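Local coordinates for uncharacterized protein VPA0106 (Vibrio parahaemolyticus, PDB 3U07) that is of unknown function but pairs DUF1254 and DUF1214 family regions and probably leaves the cytoplasm by way of its signal sequence, at residues 346-351 and 373-378; 108-113 and 311-316; 265-270 and 301-306; 81-86 and 177-182. The protein carries 2 engineered substitutions. All coordinates share one frame; numbering follows the deposited sequence.

Contact 1: 346-351 and 373-378; sequences EFWSVT and RTMKAD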
# COMPACT_ATOMS: atom_id res chain seq x y z
N GLU A 346 0.55 5.56 17.17
CA GLU A 346 0.19 6.82 16.54
C GLU A 346 -1.26 7.21 16.71
O GLU A 346 -1.57 8.15 17.45
CB GLU A 346 0.56 6.76 15.05
CG GLU A 346 1.99 6.31 14.80
CD GLU A 346 2.98 7.02 15.70
OE1 GLU A 346 3.09 8.26 15.60
OE2 GLU A 346 3.64 6.34 16.51
N PHE A 347 -2.17 6.53 16.02
CA PHE A 347 -3.59 6.85 16.14
C PHE A 347 -4.44 5.81 15.44
O PHE A 347 -3.93 4.93 14.75
CB PHE A 347 -3.88 8.24 15.55
CG PHE A 347 -3.87 8.29 14.04
CD1 PHE A 347 -5.05 8.20 13.32
CD2 PHE A 347 -2.67 8.49 13.35
CE1 PHE A 347 -5.06 8.30 11.92
CE2 PHE A 347 -2.66 8.60 11.95
CZ PHE A 347 -3.86 8.50 11.24
N TRP A 348 -5.76 5.89 15.63
CA TRP A 348 -6.67 4.96 14.99
C TRP A 348 -7.94 5.67 14.56
O TRP A 348 -8.19 6.82 14.96
CB TRP A 348 -7.00 3.79 15.92
CG TRP A 348 -7.53 4.19 17.26
CD1 TRP A 348 -6.83 4.35 18.41
CD2 TRP A 348 -8.90 4.48 17.58
NE1 TRP A 348 -7.66 4.72 19.44
CE2 TRP A 348 -8.94 4.81 18.95
CE3 TRP A 348 -10.09 4.50 16.84
CZ2 TRP A 348 -10.13 5.16 19.61
CZ3 TRP A 348 -11.27 4.85 17.49
CH2 TRP A 348 -11.28 5.17 18.86
N SER A 349 -8.75 4.99 13.76
CA SER A 349 -9.99 5.58 13.26
C SER A 349 -10.93 4.50 12.73
O SER A 349 -10.51 3.38 12.45
CB SER A 349 -9.66 6.55 12.12
OG SER A 349 -9.05 5.86 11.04
N VAL A 350 -12.20 4.85 12.61
CA VAL A 350 -13.19 3.93 12.05
C VAL A 350 -13.95 4.80 11.06
O VAL A 350 -14.40 5.89 11.40
CB VAL A 350 -14.12 3.32 13.14
CG1 VAL A 350 -13.52 3.51 14.51
CG2 VAL A 350 -15.51 3.90 13.06
N THR A 351 -14.06 4.34 9.83
CA THR A 351 -14.73 5.10 8.78
C THR A 351 -15.91 4.33 8.19
O THR A 351 -15.87 3.11 8.09
CB THR A 351 -13.72 5.45 7.64
OG1 THR A 351 -12.57 6.08 8.21
CG2 THR A 351 -14.36 6.38 6.62
N ARG A 373 -8.35 11.06 17.80
CA ARG A 373 -8.07 12.48 17.61
C ARG A 373 -9.34 13.32 17.68
O ARG A 373 -9.27 14.55 17.76
CB ARG A 373 -7.39 12.72 16.25
CG ARG A 373 -5.98 12.15 16.14
CD ARG A 373 -4.99 12.94 16.97
NE ARG A 373 -4.64 14.23 16.36
CZ ARG A 373 -3.42 14.55 15.94
NH1 ARG A 373 -2.42 13.68 16.07
NH2 ARG A 373 -3.20 15.74 15.40
N THR A 374 -10.50 12.67 17.64
CA THR A 374 -11.77 13.39 17.69
C THR A 374 -12.70 12.97 18.82
O THR A 374 -13.79 13.52 18.97
CB THR A 374 -12.53 13.25 16.35
OG1 THR A 374 -12.75 11.86 16.06
CG2 THR A 374 -11.72 13.87 15.21
N MSE A 375 -12.27 12.00 19.62
CA MSE A 375 -13.07 11.53 20.75
C MSE A 375 -12.20 11.35 21.98
O MSE A 375 -10.97 11.24 21.88
CB MSE A 375 -13.72 10.17 20.47
CG MSE A 375 -14.55 10.03 19.22
SE MSE A 375 -15.43 8.30 19.30
CE MSE A 375 -13.93 7.16 18.94
N LYS A 376 -12.83 11.28 23.15
CA LYS A 376 -12.12 11.05 24.40
C LYS A 376 -12.78 9.89 25.14
O LYS A 376 -14.01 9.80 25.19
CB LYS A 376 -12.11 12.31 25.28
CG LYS A 376 -10.81 13.12 25.18
CD LYS A 376 -10.67 13.84 23.84
CE LYS A 376 -9.35 14.60 23.73
NZ LYS A 376 -8.20 13.71 23.41
N ALA A 377 -11.97 9.01 25.70
CA ALA A 377 -12.45 7.83 26.41
C ALA A 377 -13.14 8.13 27.74
O ALA A 377 -12.72 9.02 28.48
CB ALA A 377 -11.31 6.86 26.62
N ASP A 378 -14.19 7.36 28.03
CA ASP A 378 -14.94 7.52 29.27
C ASP A 378 -14.01 7.43 30.48
O ASP A 378 -12.84 7.07 30.34
CB ASP A 378 -16.05 6.45 29.35
CG ASP A 378 -15.55 5.10 29.86
OD1 ASP A 378 -14.33 4.85 29.85
OD2 ASP A 378 -16.39 4.27 30.28
O HOH W 1 -8.10 9.69 15.01
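Trp348 and Met375 make the closest touch between 346-351 and 373-378. Met375 is a selenomethionine. Its methyl CE lies 3.3 Å from Trp348 CH2, which is tight for two carbons. CE meets CH2 and CZ3 of the six-membered ring obliquely, and the two side chains cross at about a right angle. The first bond of the Trp348 side chain points away from 373-378, but the long indole carries CH2 back to it. Met375 reaches across with an extended chi2 and then bends at chi3 (-73°), which brings CE to the indole. The second touch is looser: Phe347 CB and the aliphatic Arg373 CG are 4.5 Å apart. Between these two touches a water joins the backbones. It donates to Trp348 O at 2.9 Å and accepts from Arg373 N at 3.1 Å.

The next shell surrounds both partners. Tyr383 and Phe339 pack edge-to-face with Trp348, and Asp372 OD1 takes the hydrogen bond of Trp348 N. Met375 packs on Tyr383 and Ile385 of strand 382-388. Arg373 NH1 bonds Gly106 O. Glu346 and Phe347 together face Tyr415 in a classic beta bulge. The contact joins strand 347-354 to the loop that leads from strand 369-371 to strand 382-388 of another sheet. Direct contact is apolar, with no direct hydrogen bond across it, so the polar link between the two backbones runs through the water.

Contact 2: 108-113 and 311-316; sequences YWILHT and PIEASY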
# COMPACT_ATOMS: atom_id res chain seq x y z
N TYR A 108 0.75 13.22 11.57
CA TYR A 108 1.19 11.95 11.01
C TYR A 108 1.54 12.15 9.54
O TYR A 108 0.85 12.89 8.82
CB TYR A 108 0.09 10.89 11.09
CG TYR A 108 0.46 9.57 10.43
CD1 TYR A 108 1.18 8.60 11.12
CD2 TYR A 108 0.14 9.32 9.09
CE1 TYR A 108 1.58 7.41 10.50
CE2 TYR A 108 0.54 8.13 8.46
CZ TYR A 108 1.26 7.19 9.17
OH TYR A 108 1.67 6.02 8.56
N TRP A 109 2.61 11.51 9.09
CA TRP A 109 3.03 11.57 7.70
C TRP A 109 3.87 10.35 7.41
O TRP A 109 4.46 9.75 8.31
CB TRP A 109 3.86 12.82 7.40
CG TRP A 109 5.15 12.90 8.17
CD1 TRP A 109 5.34 13.44 9.41
CD2 TRP A 109 6.43 12.44 7.73
NE1 TRP A 109 6.66 13.33 9.78
CE2 TRP A 109 7.35 12.73 8.77
CE3 TRP A 109 6.89 11.80 6.57
CZ2 TRP A 109 8.71 12.40 8.67
CZ3 TRP A 109 8.24 11.48 6.48
CH2 TRP A 109 9.14 11.78 7.52
N ILE A 110 3.93 9.97 6.14
CA ILE A 110 4.71 8.81 5.75
C ILE A 110 5.09 8.86 4.28
O ILE A 110 4.29 9.27 3.44
CB ILE A 110 3.94 7.49 6.04
CG1 ILE A 110 4.82 6.28 5.71
CG2 ILE A 110 2.64 7.46 5.24
CD1 ILE A 110 4.31 5.00 6.30
N LEU A 111 6.34 8.50 3.99
CA LEU A 111 6.83 8.42 2.62
C LEU A 111 7.00 6.91 2.44
O LEU A 111 7.81 6.27 3.12
CB LEU A 111 8.18 9.13 2.46
CG LEU A 111 8.94 8.89 1.15
CD1 LEU A 111 8.07 9.25 -0.05
CD2 LEU A 111 10.21 9.73 1.15
N HIS A 112 6.21 6.33 1.54
CA HIS A 112 6.23 4.89 1.33
C HIS A 112 6.59 4.52 -0.11
O HIS A 112 5.94 4.97 -1.05
CB HIS A 112 4.84 4.34 1.68
CG HIS A 112 4.67 2.88 1.43
ND1 HIS A 112 3.46 2.34 1.03
CD2 HIS A 112 5.53 1.84 1.53
CE1 HIS A 112 3.60 1.03 0.90
NE2 HIS A 112 4.84 0.71 1.19
N THR A 113 7.63 3.71 -0.28
CA THR A 113 8.05 3.30 -1.61
C THR A 113 8.11 1.78 -1.70
O THR A 113 8.45 1.11 -0.73
CB THR A 113 9.45 3.87 -2.00
OG1 THR A 113 10.41 3.50 -1.00
CG2 THR A 113 9.40 5.39 -2.11
N PRO A 311 1.99 -4.04 7.87
CA PRO A 311 1.13 -3.83 9.04
C PRO A 311 1.64 -2.98 10.21
O PRO A 311 0.84 -2.39 10.93
CB PRO A 311 0.76 -5.25 9.46
CG PRO A 311 1.92 -6.07 8.98
CD PRO A 311 2.18 -5.48 7.62
N ILE A 312 2.96 -2.91 10.39
CA ILE A 312 3.52 -2.12 11.49
C ILE A 312 3.29 -0.63 11.27
O ILE A 312 3.28 0.16 12.22
CB ILE A 312 5.04 -2.40 11.68
CG1 ILE A 312 5.54 -1.73 12.97
CG2 ILE A 312 5.82 -1.89 10.48
CD1 ILE A 312 6.96 -2.12 13.35
N GLU A 313 3.10 -0.23 10.01
CA GLU A 313 2.87 1.17 9.69
C GLU A 313 1.36 1.43 9.68
O GLU A 313 0.90 2.48 10.11
CB GLU A 313 3.43 1.52 8.31
CG GLU A 313 4.91 1.24 8.13
CD GLU A 313 5.79 2.01 9.09
OE1 GLU A 313 5.34 3.05 9.61
OE2 GLU A 313 6.94 1.58 9.31
N ALA A 314 0.62 0.46 9.15
CA ALA A 314 -0.83 0.57 9.07
C ALA A 314 -1.49 -0.79 8.94
O ALA A 314 -1.12 -1.60 8.10
CB ALA A 314 -1.22 1.44 7.87
N SER A 315 -2.45 -1.05 9.82
CA SER A 315 -3.20 -2.30 9.80
C SER A 315 -4.66 -1.90 9.68
O SER A 315 -5.01 -0.74 9.90
CB SER A 315 -2.97 -3.10 11.08
OG SER A 315 -1.68 -3.68 11.09
N TYR A 316 -5.52 -2.85 9.33
CA TYR A 316 -6.92 -2.51 9.20
C TYR A 316 -7.84 -3.66 9.54
O TYR A 316 -7.41 -4.81 9.66
CB TYR A 316 -7.21 -2.02 7.77
CG TYR A 316 -7.45 -3.12 6.77
CD1 TYR A 316 -6.47 -4.07 6.50
CD2 TYR A 316 -8.68 -3.23 6.11
CE1 TYR A 316 -6.71 -5.12 5.60
CE2 TYR A 316 -8.93 -4.27 5.21
CZ TYR A 316 -7.94 -5.21 4.97
OH TYR A 316 -8.20 -6.24 4.09
O HOH W 2 2.70 4.54 10.35
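The side chains of Ile110 and Glu313 cross at a slant. The methyl CD1 of Ile110 sits 4.0 Å from Glu313 OE1 and 4.1 Å from Glu313 CB. It therefore rests against the bend of the glutamate chain. That bend comes from chi2 (-61°), which turns the carboxylate to one side of the chain. Ile110 is extended, with CG1 opposite the backbone N (chi1 -176°), and this sends CD1 out from strand 109-115 toward 311-316.

Tyr108 comes to the same residue from beside Ile110. Its hydroxyl OH is 3.9 Å from Glu313 O, too far for a direct bond, and a water fills the step. The water lies in the plane of the Tyr108 ring, at its edge, and accepts from OH at a short 2.5 Å. It donates to Glu313 O at 2.7 Å and to Glu313 OE1 at 3.1 Å. One water thus grips both the carbonyl and the carboxylate of Glu313. The stronger partner of OE1 is Arg127, whose NE makes a salt bridge with it.

The turn before strand 315-319 has its own clasp. Ser315 OG donates to Pro311 O at 2.8 Å, well off the carbonyl axis (113°). Helix 419-423 touches Pro311 and Ser315.

All three touching residues are buried. Burying a carboxylate beside a methyl group would probably be costly if it were unpaired; Arg127 and the water probably offset this. Here the DUF1254 region meets the DUF1214 region mainly through one buried glutamate and its bound water.

Contact 3: 265-270 and 301-306; sequences KGMEHL and GTYLGQ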
# COMPACT_ATOMS: atom_id res chain seq x y z
N LYS A 265 -3.04 -23.02 -13.45
CA LYS A 265 -3.01 -23.66 -12.14
C LYS A 265 -2.58 -22.66 -11.05
O LYS A 265 -3.10 -22.67 -9.94
CB LYS A 265 -2.06 -24.86 -12.14
CG LYS A 265 -2.59 -26.08 -12.88
CD LYS A 265 -1.62 -27.26 -12.79
CE LYS A 265 -2.12 -28.33 -11.83
NZ LYS A 265 -2.46 -27.78 -10.49
N GLY A 266 -1.62 -21.81 -11.39
CA GLY A 266 -1.14 -20.82 -10.44
C GLY A 266 -2.26 -19.94 -9.91
O GLY A 266 -2.41 -19.79 -8.70
N MSE A 267 -3.04 -19.35 -10.82
CA MSE A 267 -4.15 -18.48 -10.43
C MSE A 267 -5.18 -19.24 -9.61
O MSE A 267 -5.68 -18.73 -8.61
CB MSE A 267 -4.84 -17.87 -11.65
CG MSE A 267 -4.22 -16.57 -12.16
SE MSE A 267 -3.96 -15.21 -10.78
CE MSE A 267 -5.80 -14.92 -10.25
N GLU A 268 -5.52 -20.46 -10.04
CA GLU A 268 -6.49 -21.27 -9.31
C GLU A 268 -6.03 -21.38 -7.86
O GLU A 268 -6.78 -21.10 -6.94
CB GLU A 268 -6.61 -22.67 -9.92
CG GLU A 268 -7.32 -22.71 -11.26
CD GLU A 268 -7.29 -24.09 -11.91
OE1 GLU A 268 -7.77 -24.21 -13.06
OE2 GLU A 268 -6.79 -25.06 -11.29
N HIS A 269 -4.77 -21.77 -7.69
CA HIS A 269 -4.18 -21.92 -6.37
C HIS A 269 -4.31 -20.64 -5.54
O HIS A 269 -4.63 -20.69 -4.35
CB HIS A 269 -2.71 -22.30 -6.49
CG HIS A 269 -2.01 -22.42 -5.18
ND1 HIS A 269 -2.17 -23.50 -4.35
CD2 HIS A 269 -1.16 -21.58 -4.54
CE1 HIS A 269 -1.45 -23.33 -3.25
NE2 HIS A 269 -0.83 -22.17 -3.34
N LEU A 270 -4.05 -19.49 -6.16
CA LEU A 270 -4.13 -18.22 -5.45
C LEU A 270 -5.55 -17.88 -5.01
O LEU A 270 -5.77 -17.32 -3.93
CB LEU A 270 -3.58 -17.07 -6.30
CG LEU A 270 -2.08 -17.05 -6.60
CD1 LEU A 270 -1.73 -15.70 -7.21
CD2 LEU A 270 -1.27 -17.29 -5.34
N GLY A 301 -0.37 -11.06 -1.01
CA GLY A 301 -0.25 -9.67 -0.60
C GLY A 301 -0.75 -8.79 -1.73
O GLY A 301 -1.43 -7.79 -1.50
N THR A 302 -0.41 -9.17 -2.96
CA THR A 302 -0.83 -8.43 -4.14
C THR A 302 -2.29 -8.74 -4.47
O THR A 302 -3.07 -7.85 -4.84
CB THR A 302 0.04 -8.81 -5.38
OG1 THR A 302 1.34 -8.21 -5.27
CG2 THR A 302 -0.62 -8.35 -6.67
N TYR A 303 -2.66 -10.01 -4.33
CA TYR A 303 -4.01 -10.44 -4.62
C TYR A 303 -5.05 -9.80 -3.72
O TYR A 303 -6.09 -9.32 -4.19
CB TYR A 303 -4.12 -11.96 -4.48
CG TYR A 303 -5.46 -12.51 -4.91
CD1 TYR A 303 -5.80 -12.59 -6.25
CD2 TYR A 303 -6.39 -12.94 -3.97
CE1 TYR A 303 -7.04 -13.09 -6.65
CE2 TYR A 303 -7.63 -13.44 -4.35
CZ TYR A 303 -7.95 -13.51 -5.70
OH TYR A 303 -9.16 -14.01 -6.09
N LEU A 304 -4.78 -9.77 -2.43
CA LEU A 304 -5.75 -9.20 -1.53
C LEU A 304 -5.65 -7.66 -1.43
O LEU A 304 -6.67 -6.98 -1.59
CB LEU A 304 -5.62 -9.91 -0.15
CG LEU A 304 -6.05 -11.40 -0.23
CD1 LEU A 304 -5.71 -12.16 1.05
CD2 LEU A 304 -7.55 -11.50 -0.51
N GLY A 305 -4.43 -7.10 -1.34
CA GLY A 305 -4.32 -5.64 -1.23
C GLY A 305 -3.07 -4.94 -1.76
O GLY A 305 -2.36 -4.23 -1.04
N GLN A 306 -2.88 -5.09 -3.06
CA GLN A 306 -1.73 -4.52 -3.75
C GLN A 306 -1.31 -3.13 -3.31
O GLN A 306 -2.15 -2.26 -3.10
CB GLN A 306 -1.95 -4.56 -5.26
CG GLN A 306 -0.69 -4.29 -6.09
CD GLN A 306 -0.98 -4.24 -7.58
OE1 GLN A 306 -1.97 -3.65 -8.00
NE2 GLN A 306 -0.11 -4.84 -8.38
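Tyr303 extends its ring toward Met267 and Leu270 because CG stands opposite the backbone N (chi1 -174°). Met267, a selenomethionine, does the reverse. Its chain curls at every bond, with chi2 -51° and chi3 -62°, and the curl turns the methyl toward the tyrosine. CE of Met267 ends 4.2 Å from Tyr303 CE1. The approach is oblique to the ring. Tyr303 CE2, on the other side of the hydroxyl-bearing carbon, is 4.3 Å from the backbone Leu270 O, which also approaches obliquely, out of the ring plane. This is contact without a hydrogen bond. The Leu270 side chain starts toward 301-306, but its nearest approach is Leu270 CB to Tyr303 CD1, 5.0 Å. It packs instead on Ala299 and Glu300, one turn earlier in the same partner helix.

Tyr303 contributes the largest share of the contact surface. The closest CA atoms of the two backbones, those of Leu270 and Tyr303, are 7.8 Å apart. Nearby, His269 NE2 hydrogen-bonds Asp296 OD2 and adds a polar link between the helices. Helix 253-273 meets helix 295-305 here, close to the C-terminal part of each. Helix 26-52 closes the group, with Tyr38 touching both Met267 and Tyr303.

Contact 4: 81-86 and 177-182; sequences DTLHLM and KVALNY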
# COMPACT_ATOMS: atom_id res chain seq x y z
N ASP A 81 -8.52 9.78 6.47
CA ASP A 81 -7.48 10.18 7.41
C ASP A 81 -6.35 11.04 6.85
O ASP A 81 -5.84 11.92 7.54
CB ASP A 81 -6.82 8.95 8.05
CG ASP A 81 -7.83 7.94 8.59
OD1 ASP A 81 -8.93 8.35 9.01
OD2 ASP A 81 -7.50 6.73 8.60
N THR A 82 -5.98 10.81 5.59
CA THR A 82 -4.86 11.54 5.02
C THR A 82 -4.98 12.06 3.59
O THR A 82 -5.81 11.59 2.81
CB THR A 82 -3.59 10.65 5.08
OG1 THR A 82 -3.86 9.39 4.46
CG2 THR A 82 -3.16 10.41 6.52
N LEU A 83 -4.14 13.04 3.27
CA LEU A 83 -4.06 13.61 1.92
C LEU A 83 -2.93 12.79 1.29
O LEU A 83 -2.14 12.18 2.01
CB LEU A 83 -3.65 15.09 1.98
CG LEU A 83 -4.51 16.03 2.82
CD1 LEU A 83 -3.83 17.39 2.88
CD2 LEU A 83 -5.90 16.14 2.24
N HIS A 84 -2.83 12.76 -0.03
CA HIS A 84 -1.78 11.95 -0.64
C HIS A 84 -1.02 12.56 -1.80
O HIS A 84 -1.50 13.46 -2.49
CB HIS A 84 -2.37 10.61 -1.12
CG HIS A 84 -3.03 10.70 -2.46
ND1 HIS A 84 -4.34 11.09 -2.63
CD2 HIS A 84 -2.54 10.51 -3.71
CE1 HIS A 84 -4.63 11.14 -3.92
NE2 HIS A 84 -3.55 10.79 -4.60
N LEU A 85 0.19 12.04 -1.99
CA LEU A 85 1.06 12.43 -3.09
C LEU A 85 1.51 11.11 -3.71
O LEU A 85 1.88 10.18 -2.99
CB LEU A 85 2.29 13.21 -2.58
CG LEU A 85 2.14 14.70 -2.32
CD1 LEU A 85 3.50 15.28 -1.99
CD2 LEU A 85 1.56 15.40 -3.56
N MSE A 86 1.44 11.01 -5.03
CA MSE A 86 1.83 9.78 -5.71
C MSE A 86 2.74 10.05 -6.89
O MSE A 86 2.73 11.13 -7.48
CB MSE A 86 0.60 9.03 -6.22
CG MSE A 86 -0.34 8.53 -5.15
SE MSE A 86 -1.92 7.76 -5.95
CE MSE A 86 -2.35 9.20 -7.15
N LYS A 177 -5.40 22.67 5.23
CA LYS A 177 -4.72 23.77 4.56
C LYS A 177 -3.29 23.87 5.11
O LYS A 177 -2.38 24.35 4.43
CB LYS A 177 -5.48 25.08 4.79
CG LYS A 177 -5.95 25.74 3.49
CD LYS A 177 -6.69 27.04 3.78
CE LYS A 177 -8.20 26.86 3.67
NZ LYS A 177 -8.93 27.89 4.47
N VAL A 178 -3.09 23.42 6.34
CA VAL A 178 -1.76 23.45 6.94
C VAL A 178 -0.93 22.36 6.28
O VAL A 178 0.16 22.62 5.77
CB VAL A 178 -1.81 23.18 8.47
CG1 VAL A 178 -0.40 23.03 9.01
CG2 VAL A 178 -2.51 24.32 9.17
N ALA A 179 -1.46 21.14 6.29
CA ALA A 179 -0.78 19.99 5.70
C ALA A 179 -0.44 20.26 4.24
O ALA A 179 0.62 19.87 3.77
CB ALA A 179 -1.65 18.75 5.82
N LEU A 180 -1.34 20.93 3.53
CA LEU A 180 -1.12 21.24 2.13
C LEU A 180 0.09 22.15 1.93
O LEU A 180 0.81 22.01 0.94
CB LEU A 180 -2.36 21.90 1.52
CG LEU A 180 -3.04 21.05 0.46
CD1 LEU A 180 -4.20 21.82 -0.14
CD2 LEU A 180 -2.03 20.68 -0.62
N ASN A 181 0.30 23.08 2.85
CA ASN A 181 1.44 23.97 2.74
C ASN A 181 2.72 23.16 2.90
O ASN A 181 3.77 23.53 2.39
CB ASN A 181 1.40 25.07 3.80
CG ASN A 181 0.70 26.32 3.31
OD1 ASN A 181 0.85 26.71 2.15
ND2 ASN A 181 -0.06 26.95 4.19
N TYR A 182 2.61 22.04 3.62
CA TYR A 182 3.76 21.17 3.82
C TYR A 182 3.99 20.27 2.60
O TYR A 182 5.12 20.17 2.10
CB TYR A 182 3.58 20.33 5.08
CG TYR A 182 3.95 21.05 6.35
CD1 TYR A 182 5.24 21.53 6.55
CD2 TYR A 182 3.01 21.25 7.37
CE1 TYR A 182 5.59 22.19 7.73
CE2 TYR A 182 3.35 21.91 8.55
CZ TYR A 182 4.65 22.38 8.72
OH TYR A 182 4.99 23.04 9.88
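Leu83 CD1 packs on Ala179 CB at 3.9 Å, and this is the tight part of the contact. The leucine points from strand 82-90 toward helix 173-183. Its CG lies opposite the carbonyl carbon (chi1 -56°), and the extended chi2 pushes CD1 out to the helix. Ala179 offers a single methyl, and the leucine branch fits against it. Ala179 is buried, and it also touches Ile168 of strand 161-169.

Contact thins toward Leu180. The same Leu83 CD1 is 4.5 Å from Leu180 CG and 4.4 Å from Leu180 N, so it brushes the next residue of the helix. Leu180 is exposed, and this marks the solvent side. Leu85 also starts toward the helix, but it packs on Trp186 beyond the helix end. No hydrogen bond crosses the contact; the side-chain contact is apolar.

Strand 82-90 is an outermost strand of its four-stranded antiparallel sheet within this chain. Leu83 is bonded through its backbone to Ile168 on the adjacent strand 161-169. Helix 173-183 follows that strand in sequence and packs back on the sheet, with Ala179 touching side chains of both strands.

Contacts 1, 2 and 4 cluster, with centres about 15 to 20 Å apart. Contact 3 stands off among helices, its centre about 23 Å from that of contact 2 and over 30 Å from the others. Contacts 2 and 4 share the antiparallel sheet of strands 82-90 and 109-115, and their segments alternate. Contacts 1 and 2 share the sheet of strands 315-319 and 347-354, and meet where Phe347 CE2 packs 3.6 Å from Tyr108 CG. Contacts 1 and 4 meet through a probable hydrogen bond from Ser349 OG to Asp81 OD2. Contact 3 is nested within the loop closed by contact 2, and contact 1 follows all three. The DUF1254 and DUF1214 regions thus meet at several points.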